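Local coordinates for protein PHOX (Pseudomonas fluorescens, PDB 4A9V) that acts as an alkaline phosphatase, a beta-propeller enzyme of the PhoX family that carries out phosphotransfer chemistry with a complex iron-calcium cofactor, at residues A[72-77]-A[252-257]; A[195-200]-A[241-246]; A[321-326]-A[345-350]; A[453-458]-A[469-474]. All blocks are in the same frame, centred on the assembly; numbering follows the deposited sequence.

In the fold
Contact 1 opens first along the chain. It joins the end of strand 68-76 to the loop after strand 249-252 and closes a loop of 174 residues. Contact 2 is nested inside that loop. It links two 3-10 turns in the long connection between strands 189-193 and 249-252. Contact 3 follows in series as a hairpin pairing of strands 322-329 and 340-347 in a larger antiparallel sheet. Contact 4 comes last and closes a short loop between strands 443-451 and 478-483. None of the four touches another. Contacts 1 and 4 are about 41 Å apart between centres, on opposite sides of the chain's centre. Contact 4 also lies opposite contact 2.

Contact 1: residues A[72-77]-A[252-257]; sequences SLFEFP and IDPFDP. With EDO (1,2-ethanediol), chain O.
This is an aromatic and proline contact between the end of an outermost strand, 68-76, and the loop that follows strand 249-252 of another sheet. The F255 ring carries it, entering tip first among the residues of 74-77. Its CZ lies 3.5 Å from E75 O. Its CE2 meets F74 CB at 3.8 Å, and on the other side its CE1 meets P77 CD, also at 3.8 Å. F255 turns an edge to the face of F76, giving a T-shaped pair with centroids 5.7 Å apart and planes at 66°. P254 approaches F74 at about a right angle. Its CG lies 4.0 Å from the centroid of the F74 ring and only 7° off the normal, a well-centred CH-pi contact. F74 also makes a cation-pi contact with K183, and F76 makes one with R82.

An ethanediol, probably from the crystallisation liquor, lies by the strand. E75 N donates to its O1 at 2.8 Å in a nearly straight bond of 175°. K183 binds the same molecule.

The loop shapes itself locally. F255 N donates to D253 OD1 at 3.0 Å, from above the carboxylate plane. D256 N closes back on D253 O at 3.2 Å. This is an Asx turn on a type I beta turn, and it presents P254 and F255 to the face of the sheet formed by strands 68-76 and 82-89 in this beta-propeller.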
# COMPACT_ATOMS: atom_id res chain seq x y z
N SER A 72 -0.02 -6.69 7.99
CA SER A 72 -1.13 -7.16 8.80
C SER A 72 -0.62 -8.06 9.92
O SER A 72 0.36 -8.80 9.75
CB SER A 72 -2.12 -7.96 7.95
OG SER A 72 -2.80 -7.15 7.00
N LEU A 73 -1.38 -8.09 11.00
CA LEU A 73 -1.15 -8.99 12.12
C LEU A 73 -2.27 -10.04 12.16
O LEU A 73 -3.45 -9.71 12.05
CB LEU A 73 -1.08 -8.20 13.43
CG LEU A 73 -0.82 -9.01 14.69
CD1 LEU A 73 -0.04 -8.20 15.71
CD2 LEU A 73 -2.11 -9.53 15.32
N PHE A 74 -1.86 -11.29 12.34
CA PHE A 74 -2.76 -12.43 12.43
C PHE A 74 -2.65 -13.04 13.82
O PHE A 74 -1.60 -13.52 14.22
CB PHE A 74 -2.38 -13.49 11.39
CG PHE A 74 -2.57 -13.04 9.96
CD1 PHE A 74 -1.61 -12.26 9.33
CD2 PHE A 74 -3.72 -13.37 9.27
CE1 PHE A 74 -1.81 -11.81 8.04
CE2 PHE A 74 -3.93 -12.92 7.97
CZ PHE A 74 -2.97 -12.13 7.36
N GLU A 75 -3.76 -13.05 14.55
CA GLU A 75 -3.90 -13.79 15.81
C GLU A 75 -3.44 -15.22 15.61
O GLU A 75 -3.83 -15.84 14.63
CB GLU A 75 -5.37 -13.82 16.22
CG GLU A 75 -5.91 -12.49 16.71
CD GLU A 75 -7.42 -12.43 16.70
OE1 GLU A 75 -8.04 -13.05 17.60
OE2 GLU A 75 -7.99 -11.76 15.82
N PHE A 76 -2.68 -15.78 16.54
CA PHE A 76 -2.27 -17.16 16.44
C PHE A 76 -3.31 -18.05 17.11
O PHE A 76 -3.56 -17.92 18.30
CB PHE A 76 -0.90 -17.34 17.12
CG PHE A 76 -0.16 -18.55 16.65
CD1 PHE A 76 -0.51 -19.80 17.10
CD2 PHE A 76 0.84 -18.44 15.70
CE1 PHE A 76 0.13 -20.93 16.62
CE2 PHE A 76 1.49 -19.56 15.22
CZ PHE A 76 1.15 -20.81 15.70
N PRO A 77 -4.00 -18.90 16.34
CA PRO A 77 -5.06 -19.70 16.94
C PRO A 77 -4.57 -20.50 18.16
O PRO A 77 -3.53 -21.15 18.09
CB PRO A 77 -5.49 -20.63 15.80
CG PRO A 77 -5.17 -19.85 14.56
CD PRO A 77 -3.89 -19.14 14.89
N ILE A 252 -1.15 -14.81 0.10
CA ILE A 252 -0.16 -15.56 0.87
C ILE A 252 -0.82 -16.16 2.11
O ILE A 252 -1.57 -15.48 2.80
CB ILE A 252 0.98 -14.61 1.31
CG1 ILE A 252 1.77 -14.10 0.10
CG2 ILE A 252 1.91 -15.28 2.33
CD1 ILE A 252 2.59 -12.85 0.36
N ASP A 253 -0.50 -17.42 2.39
CA ASP A 253 -0.92 -18.05 3.63
C ASP A 253 0.21 -18.01 4.65
O ASP A 253 1.15 -18.79 4.56
CB ASP A 253 -1.33 -19.50 3.37
CG ASP A 253 -1.84 -20.20 4.61
OD1 ASP A 253 -1.80 -19.60 5.71
OD2 ASP A 253 -2.26 -21.38 4.50
N PRO A 254 0.14 -17.08 5.61
CA PRO A 254 1.26 -16.95 6.53
C PRO A 254 1.42 -18.14 7.47
O PRO A 254 2.47 -18.32 8.07
CB PRO A 254 0.93 -15.68 7.33
CG PRO A 254 -0.57 -15.61 7.29
CD PRO A 254 -0.97 -16.16 5.95
N PHE A 255 0.36 -18.93 7.63
CA PHE A 255 0.41 -20.08 8.52
C PHE A 255 0.92 -21.36 7.85
O PHE A 255 1.02 -22.40 8.50
CB PHE A 255 -0.95 -20.32 9.17
CG PHE A 255 -1.33 -19.27 10.17
CD1 PHE A 255 -0.88 -19.34 11.48
CD2 PHE A 255 -2.09 -18.18 9.79
CE1 PHE A 255 -1.18 -18.35 12.39
CE2 PHE A 255 -2.40 -17.19 10.71
CZ PHE A 255 -1.93 -17.26 12.00
N ASP A 256 1.29 -21.28 6.58
CA ASP A 256 1.88 -22.41 5.88
C ASP A 256 3.17 -21.99 5.19
O ASP A 256 3.15 -21.46 4.08
CB ASP A 256 0.90 -22.98 4.83
CG ASP A 256 1.46 -24.18 4.10
OD1 ASP A 256 2.62 -24.57 4.38
OD2 ASP A 256 0.77 -24.69 3.19
N PRO A 257 4.30 -22.16 5.87
CA PRO A 257 5.54 -21.57 5.36
C PRO A 257 6.11 -22.27 4.13
O PRO A 257 7.06 -21.77 3.54
CB PRO A 257 6.51 -21.68 6.55
CG PRO A 257 5.90 -22.65 7.49
CD PRO A 257 4.42 -22.62 7.26
C1 EDO O . -6.71 -13.03 13.35
O1 EDO O . -6.01 -11.71 13.70
C2 EDO O . -6.65 -13.24 11.83
O2 EDO O . -6.58 -14.64 11.54

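Contact 2: residues A[195-200]-A[241-246]; sequences NFTDCF and NELNRH
Two 3-10 turns, one in each of segments 195-200 and 241-246, meet here in the connection between strands 189-193 and 249-252. The contact is buried. Three side chains gather round F200. L243 CD1 lies over one ring face, 3.8 Å from the centroid and 24° off the normal, as a CH-pi contact. At the ring edge E242 CG sits 3.7 Å from F200 CE2, and H246 CD2 sits 4.0 Å from F200 CZ.

F196 is turned differently. Its CG sits in the cleft flanked by N and C (chi1 68°). This places the ring between two groups: T197 CG2 over one face, and H246 O 3.4 Å above the opposite face. F196 CE2 also comes within 3.3 Å of L243 O, a carbonyl that accepts a hydrogen bond from R269.

The E242 chain is bent at chi2, so its carboxylate meets two residues of its own segment. R245 NE makes a salt bridge to E242 OE1 at 2.8 Å. H246 NE2 donates to E242 OE2 at 2.9 Å, nearly straight at 168° and in the imidazole plane. This fixes the rotation of H246. R233 bridges to OE2 as well, so the carboxylate is probably kept ionised.

The F196 side chain lies about 11 Å from the diiron group (nearest atoms). Segment 195-200 leaves strand 189-193 toward helix 211-216. Segment 241-246 leads into strand 249-252, the antiparallel neighbour of 189-193, and R245 and H246 rest on V172 of strand 171-173.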
# COMPACT_ATOMS: atom_id res chain seq x y z
N ASN A 195 4.36 -0.10 -8.07
CA ASN A 195 5.20 0.50 -9.12
C ASN A 195 6.11 -0.52 -9.80
O ASN A 195 7.31 -0.30 -10.03
CB ASN A 195 6.00 1.66 -8.55
CG ASN A 195 5.12 2.84 -8.22
OD1 ASN A 195 4.36 3.31 -9.07
ND2 ASN A 195 5.13 3.26 -6.97
N PHE A 196 5.50 -1.63 -10.21
CA PHE A 196 6.24 -2.73 -10.81
C PHE A 196 6.90 -2.33 -12.12
O PHE A 196 7.96 -2.84 -12.47
CB PHE A 196 5.33 -3.95 -11.01
CG PHE A 196 4.27 -3.76 -12.06
CD1 PHE A 196 3.06 -3.15 -11.77
CD2 PHE A 196 4.47 -4.24 -13.34
CE1 PHE A 196 2.10 -2.98 -12.75
CE2 PHE A 196 3.52 -4.07 -14.32
CZ PHE A 196 2.32 -3.45 -14.03
N THR A 197 6.26 -1.43 -12.86
CA THR A 197 6.75 -1.01 -14.17
C THR A 197 8.10 -0.32 -14.08
O THR A 197 8.87 -0.35 -15.03
CB THR A 197 5.75 -0.08 -14.86
OG1 THR A 197 5.42 1.00 -13.98
CG2 THR A 197 4.47 -0.81 -15.22
N ASP A 198 8.39 0.29 -12.93
CA ASP A 198 9.66 1.01 -12.72
C ASP A 198 10.85 0.09 -12.97
O ASP A 198 11.95 0.56 -13.27
CB ASP A 198 9.75 1.52 -11.28
CG ASP A 198 8.78 2.65 -10.99
OD1 ASP A 198 7.98 3.02 -11.87
OD2 ASP A 198 8.83 3.16 -9.85
N CYS A 199 10.66 -1.20 -12.71
CA CYS A 199 11.74 -2.18 -12.68
C CYS A 199 12.13 -2.69 -14.06
O CYS A 199 13.10 -3.42 -14.18
CB CYS A 199 11.33 -3.35 -11.80
SG CYS A 199 11.01 -2.90 -10.10
N PHE A 200 11.34 -2.35 -15.07
CA PHE A 200 11.57 -2.85 -16.43
C PHE A 200 12.23 -1.78 -17.28
O PHE A 200 12.07 -0.59 -17.06
CB PHE A 200 10.24 -3.27 -17.05
CG PHE A 200 9.64 -4.49 -16.41
CD1 PHE A 200 8.95 -4.40 -15.21
CD2 PHE A 200 9.85 -5.75 -16.96
CE1 PHE A 200 8.48 -5.54 -14.58
CE2 PHE A 200 9.39 -6.89 -16.33
CZ PHE A 200 8.71 -6.78 -15.13
N ASN A 241 6.42 -9.92 -22.33
CA ASN A 241 5.25 -10.38 -21.59
C ASN A 241 5.51 -10.50 -20.10
O ASN A 241 4.56 -10.62 -19.32
CB ASN A 241 4.72 -11.71 -22.11
CG ASN A 241 3.99 -11.58 -23.43
OD1 ASN A 241 3.74 -10.48 -23.92
ND2 ASN A 241 3.58 -12.71 -23.98
N GLU A 242 6.77 -10.40 -19.67
CA GLU A 242 7.03 -10.36 -18.24
C GLU A 242 6.34 -9.17 -17.58
O GLU A 242 5.90 -9.26 -16.44
CB GLU A 242 8.53 -10.35 -17.93
CG GLU A 242 8.86 -10.52 -16.45
CD GLU A 242 8.55 -11.89 -15.88
OE1 GLU A 242 8.17 -12.80 -16.65
OE2 GLU A 242 8.68 -12.06 -14.64
N LEU A 243 6.16 -8.07 -18.32
CA LEU A 243 5.44 -6.91 -17.79
C LEU A 243 4.02 -7.27 -17.36
O LEU A 243 3.43 -6.60 -16.50
CB LEU A 243 5.41 -5.80 -18.85
CG LEU A 243 5.10 -4.40 -18.32
CD1 LEU A 243 6.29 -3.84 -17.55
CD2 LEU A 243 4.70 -3.45 -19.44
N ASN A 244 3.43 -8.27 -18.01
CA ASN A 244 2.04 -8.64 -17.74
C ASN A 244 1.89 -9.53 -16.51
O ASN A 244 0.77 -9.70 -16.01
CB ASN A 244 1.44 -9.35 -18.94
CG ASN A 244 1.39 -8.47 -20.16
OD1 ASN A 244 1.26 -7.25 -20.05
ND2 ASN A 244 1.52 -9.07 -21.33
N ARG A 245 3.00 -10.07 -16.02
CA ARG A 245 2.99 -11.06 -14.95
C ARG A 245 3.23 -10.42 -13.58
O ARG A 245 3.37 -11.12 -12.58
CB ARG A 245 4.00 -12.16 -15.27
CG ARG A 245 3.55 -13.03 -16.44
CD ARG A 245 4.67 -13.47 -17.36
NE ARG A 245 5.71 -14.23 -16.66
CZ ARG A 245 5.62 -15.52 -16.36
NH1 ARG A 245 4.56 -16.22 -16.71
NH2 ARG A 245 6.61 -16.10 -15.70
N HIS A 246 3.14 -9.09 -13.55
CA HIS A 246 3.26 -8.28 -12.35
C HIS A 246 2.25 -7.16 -12.43
O HIS A 246 1.69 -6.88 -13.50
CB HIS A 246 4.68 -7.73 -12.22
CG HIS A 246 5.73 -8.81 -12.22
ND1 HIS A 246 6.01 -9.54 -11.11
CD2 HIS A 246 6.41 -9.40 -13.27
CE1 HIS A 246 6.87 -10.52 -11.45
NE2 HIS A 246 7.10 -10.44 -12.77

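Contact 3: residues A[321-326]-A[345-350]; sequences HGTLYV and WIELTH. With EDO (1,2-ethanediol), chain H.
E347 CG stands anti to its backbone N (chi1 -172°) and the chain runs on extended, so its stem passes T323. V326 tucks CG1 over its own backbone, with N on one side and C on the other (chi1 69°), where it meets L348. T323 CG2 is 3.5 Å from E347 CG and also lies over one face of the Y325 ring, toward its rim. On this side of the sheet Y325 CB packs on W345 CB at 3.8 Å. On the opposite face, with V326 and I346, L324 CD2 meets L348 CD1 at 4.0 Å and V326 CG1 meets L348 CD2 at 3.9 Å.

The backbones form an antiparallel hairpin. V326 and I346 are the hydrogen-bonded pair, with V326 N to I346 O at 2.9 Å and I346 N to V326 O at 2.8 Å. Y325 and E347 are the non-hydrogen-bonded pair. L348 N donates to L324 O at 2.8 Å, almost straight at 169°. The other half of this pair is not closed directly: a water accepts from L324 N and donates to L348 O.

Three direct amide bonds and apolar side chains thus join the backbones, and the water supplies a fourth link. The E347 carboxylate is paired with K352, which would balance its charge.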
# COMPACT_ATOMS: atom_id res chain seq x y z
N HIS A 321 -12.96 -16.00 -8.79
CA HIS A 321 -14.26 -15.92 -9.47
C HIS A 321 -15.03 -14.79 -8.89
O HIS A 321 -15.12 -14.65 -7.67
CB HIS A 321 -15.04 -17.22 -9.28
CG HIS A 321 -14.27 -18.46 -9.67
ND1 HIS A 321 -14.08 -18.81 -10.95
CD2 HIS A 321 -13.55 -19.36 -8.89
CE1 HIS A 321 -13.30 -19.91 -10.99
NE2 HIS A 321 -12.97 -20.24 -9.73
N GLY A 322 -15.61 -13.97 -9.76
CA GLY A 322 -16.39 -12.82 -9.33
C GLY A 322 -16.36 -11.74 -10.38
O GLY A 322 -16.30 -12.02 -11.57
N THR A 323 -16.61 -10.51 -9.94
CA THR A 323 -16.76 -9.38 -10.83
C THR A 323 -15.91 -8.22 -10.35
O THR A 323 -15.97 -7.85 -9.17
CB THR A 323 -18.23 -8.93 -10.91
OG1 THR A 323 -19.07 -10.06 -11.14
CG2 THR A 323 -18.42 -7.92 -12.02
N LEU A 324 -15.15 -7.64 -11.27
CA LEU A 324 -14.38 -6.42 -11.02
C LEU A 324 -15.13 -5.21 -11.56
O LEU A 324 -15.63 -5.23 -12.68
CB LEU A 324 -13.01 -6.53 -11.70
CG LEU A 324 -12.03 -5.39 -11.45
CD1 LEU A 324 -11.61 -5.32 -9.99
CD2 LEU A 324 -10.82 -5.53 -12.36
N TYR A 325 -15.25 -4.19 -10.71
CA TYR A 325 -15.91 -2.93 -11.02
C TYR A 325 -14.91 -1.79 -10.90
O TYR A 325 -13.92 -1.89 -10.19
CB TYR A 325 -17.05 -2.67 -10.04
CG TYR A 325 -18.13 -3.73 -10.03
CD1 TYR A 325 -18.03 -4.85 -9.20
CD2 TYR A 325 -19.30 -3.55 -10.75
CE1 TYR A 325 -19.04 -5.79 -9.15
CE2 TYR A 325 -20.31 -4.49 -10.71
CZ TYR A 325 -20.17 -5.61 -9.92
OH TYR A 325 -21.16 -6.56 -9.90
N VAL A 326 -15.28 -0.65 -11.49
CA VAL A 326 -14.51 0.58 -11.35
C VAL A 326 -15.48 1.73 -11.06
O VAL A 326 -16.65 1.67 -11.45
CB VAL A 326 -13.66 0.85 -12.61
CG1 VAL A 326 -14.54 1.20 -13.81
CG2 VAL A 326 -12.62 1.92 -12.34
N TRP A 345 -20.57 1.99 -9.29
CA TRP A 345 -19.64 0.95 -9.72
C TRP A 345 -20.05 0.44 -11.08
O TRP A 345 -21.23 0.09 -11.28
CB TRP A 345 -19.66 -0.19 -8.71
CG TRP A 345 -19.14 0.20 -7.36
CD1 TRP A 345 -19.87 0.38 -6.19
CD2 TRP A 345 -17.79 0.63 -7.05
NE1 TRP A 345 -19.06 0.84 -5.19
CE2 TRP A 345 -17.79 1.01 -5.65
CE3 TRP A 345 -16.59 0.64 -7.75
CZ2 TRP A 345 -16.65 1.47 -5.01
CZ3 TRP A 345 -15.45 1.10 -7.10
CH2 TRP A 345 -15.47 1.48 -5.76
N ILE A 346 -19.09 0.32 -11.98
CA ILE A 346 -19.34 -0.09 -13.35
C ILE A 346 -18.50 -1.33 -13.66
O ILE A 346 -17.31 -1.36 -13.41
CB ILE A 346 -18.96 1.03 -14.34
CG1 ILE A 346 -19.72 2.32 -14.01
CG2 ILE A 346 -19.23 0.59 -15.77
CD1 ILE A 346 -19.26 3.53 -14.79
N GLU A 347 -19.16 -2.36 -14.17
CA GLU A 347 -18.57 -3.68 -14.36
C GLU A 347 -17.52 -3.70 -15.47
O GLU A 347 -17.76 -3.20 -16.58
CB GLU A 347 -19.71 -4.62 -14.71
CG GLU A 347 -19.39 -6.09 -14.78
CD GLU A 347 -20.63 -6.91 -15.09
OE1 GLU A 347 -21.75 -6.44 -14.77
OE2 GLU A 347 -20.46 -8.10 -15.36
N LEU A 348 -16.40 -4.36 -15.22
CA LEU A 348 -15.39 -4.62 -16.23
C LEU A 348 -15.48 -6.08 -16.65
O LEU A 348 -14.82 -6.97 -16.10
CB LEU A 348 -14.00 -4.30 -15.67
CG LEU A 348 -13.83 -2.87 -15.17
CD1 LEU A 348 -12.41 -2.65 -14.68
CD2 LEU A 348 -14.19 -1.85 -16.24
N THR A 349 -16.35 -6.31 -17.63
CA THR A 349 -16.71 -7.65 -18.07
C THR A 349 -16.73 -7.68 -19.59
O THR A 349 -17.43 -6.88 -20.22
CB THR A 349 -18.10 -8.03 -17.54
OG1 THR A 349 -18.04 -8.13 -16.11
CG2 THR A 349 -18.58 -9.36 -18.13
N HIS A 350 -15.97 -8.58 -20.18
CA HIS A 350 -15.96 -8.72 -21.62
C HIS A 350 -17.35 -8.96 -22.13
O HIS A 350 -18.07 -9.82 -21.62
CB HIS A 350 -15.05 -9.87 -22.02
CG HIS A 350 -14.81 -9.95 -23.50
ND1 HIS A 350 -15.63 -10.61 -24.33
CD2 HIS A 350 -13.91 -9.26 -24.31
CE1 HIS A 350 -15.20 -10.47 -25.59
NE2 HIS A 350 -14.13 -9.66 -25.58
C1 EDO H . -13.90 -13.79 -12.78
O1 EDO H . -15.05 -14.63 -12.57
C2 EDO H . -14.10 -12.95 -14.04
O2 EDO H . -12.99 -12.07 -14.27
O HOH W 1 -14.80 -8.73 -13.88

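Contact 4: residues A[453-458]-A[469-474]; sequences GNPSVH and ITPQNM
The N454 amide is the flat group at the centre. M474 SD lies over one of its faces, 3.5 Å from N454 CG and 3.2 Å from N454 OD1. From the opposite side V457 N donates to OD1 at 3.0 Å, 57° out of the carbonyl plane. The ND2 end is held by the carbonyls of D502 and A504.

Both segments lie in the loop between strands 443-451 and 478-483, away from the metal sites. M474 reaches the amide because its CG is placed between its own N and C (chi1 56°) and the chain beyond is extended. P455 runs antiparallel to the M474 chain, its CD 3.8 Å from M474 SD. P455 CD meets I469 CG2 at 3.7 Å, and P455 CG meets P471 CD at 3.8 Å. S456 OG lies 3.3 Å from P471 CB.

Each segment is shaped by its own side-chain bonds, one turn by an Asx motif and the other by an ST motif. N454 forms the Asx motif with V457. T470 forms the ST motif, its OG1 accepting from N473 N. In return T470 N donates to N473 OD1 at 2.8 Å, nearly straight at 171°.

Polar bonds shape each loop from within. Between the loops the contact is mostly apolar, with one water bridge from S456 OG to P471 O. Bonds to the N454 amide fix the flat surface on which the M474 sulfur rests.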
# COMPACT_ATOMS: atom_id res chain seq x y z
N GLY A 453 -4.59 20.91 3.64
CA GLY A 453 -4.12 22.20 3.19
C GLY A 453 -3.24 22.85 4.23
O GLY A 453 -2.94 22.27 5.27
N ASN A 454 -2.82 24.07 3.93
CA ASN A 454 -1.98 24.83 4.84
C ASN A 454 -2.62 26.17 5.15
O ASN A 454 -2.44 27.14 4.41
CB ASN A 454 -0.58 25.05 4.24
CG ASN A 454 0.40 25.58 5.26
OD1 ASN A 454 0.03 26.38 6.13
ND2 ASN A 454 1.64 25.10 5.20
N PRO A 455 -3.42 26.23 6.21
CA PRO A 455 -4.14 27.46 6.54
C PRO A 455 -3.24 28.53 7.16
O PRO A 455 -3.67 29.67 7.30
CB PRO A 455 -5.19 27.00 7.56
CG PRO A 455 -4.64 25.75 8.14
CD PRO A 455 -3.88 25.09 7.03
N SER A 456 -1.98 28.20 7.43
CA SER A 456 -1.01 29.21 7.85
C SER A 456 -0.49 30.01 6.65
O SER A 456 -0.34 31.23 6.73
CB SER A 456 0.16 28.56 8.58
OG SER A 456 -0.23 28.14 9.87
N VAL A 457 -0.31 29.33 5.53
CA VAL A 457 0.30 29.92 4.35
C VAL A 457 -0.78 30.41 3.37
O VAL A 457 -0.60 31.41 2.68
CB VAL A 457 1.22 28.90 3.65
CG1 VAL A 457 1.74 29.45 2.34
CG2 VAL A 457 2.36 28.50 4.57
N HIS A 458 -1.93 29.73 3.37
CA HIS A 458 -2.96 29.93 2.35
C HIS A 458 -4.32 30.14 2.97
O HIS A 458 -5.33 29.68 2.44
CB HIS A 458 -2.99 28.76 1.38
CG HIS A 458 -1.74 28.62 0.55
ND1 HIS A 458 -1.32 29.56 -0.31
CD2 HIS A 458 -0.81 27.58 0.48
CE1 HIS A 458 -0.21 29.13 -0.94
NE2 HIS A 458 0.12 27.94 -0.42
N ILE A 469 -9.02 21.13 9.19
CA ILE A 469 -7.59 21.40 9.17
C ILE A 469 -7.33 22.76 9.83
O ILE A 469 -7.95 23.76 9.46
CB ILE A 469 -7.05 21.42 7.72
CG1 ILE A 469 -7.23 20.05 7.06
CG2 ILE A 469 -5.59 21.85 7.71
CD1 ILE A 469 -6.49 18.92 7.75
N THR A 470 -6.33 22.80 10.70
CA THR A 470 -5.95 24.01 11.39
C THR A 470 -4.44 24.22 11.29
O THR A 470 -3.71 23.27 10.99
CB THR A 470 -6.31 23.94 12.88
OG1 THR A 470 -5.44 23.00 13.53
CG2 THR A 470 -7.76 23.53 13.07
N PRO A 471 -3.95 25.39 11.71
CA PRO A 471 -2.51 25.55 11.72
C PRO A 471 -1.81 24.61 12.69
O PRO A 471 -0.63 24.30 12.50
CB PRO A 471 -2.33 27.02 12.14
CG PRO A 471 -3.53 27.68 11.55
CD PRO A 471 -4.64 26.70 11.79
N GLN A 472 -2.52 24.13 13.70
CA GLN A 472 -1.93 23.19 14.65
C GLN A 472 -1.78 21.78 14.09
O GLN A 472 -0.74 21.16 14.31
CB GLN A 472 -2.71 23.17 15.97
CG GLN A 472 -1.94 22.47 17.09
CD GLN A 472 -1.88 20.96 16.94
OE1 GLN A 472 -2.81 20.33 16.43
NE2 GLN A 472 -0.83 20.35 17.49
N ASN A 473 -2.78 21.28 13.37
CA ASN A 473 -2.83 19.85 13.01
C ASN A 473 -2.49 19.55 11.56
O ASN A 473 -2.56 18.39 11.14
CB ASN A 473 -4.20 19.24 13.36
CG ASN A 473 -5.29 19.65 12.39
OD1 ASN A 473 -5.05 20.41 11.46
ND2 ASN A 473 -6.51 19.20 12.64
N MET A 474 -2.07 20.55 10.81
CA MET A 474 -2.00 20.41 9.36
C MET A 474 -0.92 19.43 8.91
O MET A 474 0.14 19.28 9.53
CB MET A 474 -1.82 21.76 8.69
CG MET A 474 -0.61 22.53 9.18
SD MET A 474 -0.48 24.10 8.30
CE MET A 474 1.03 24.73 9.03
O HOH W 2 1.16 26.39 12.01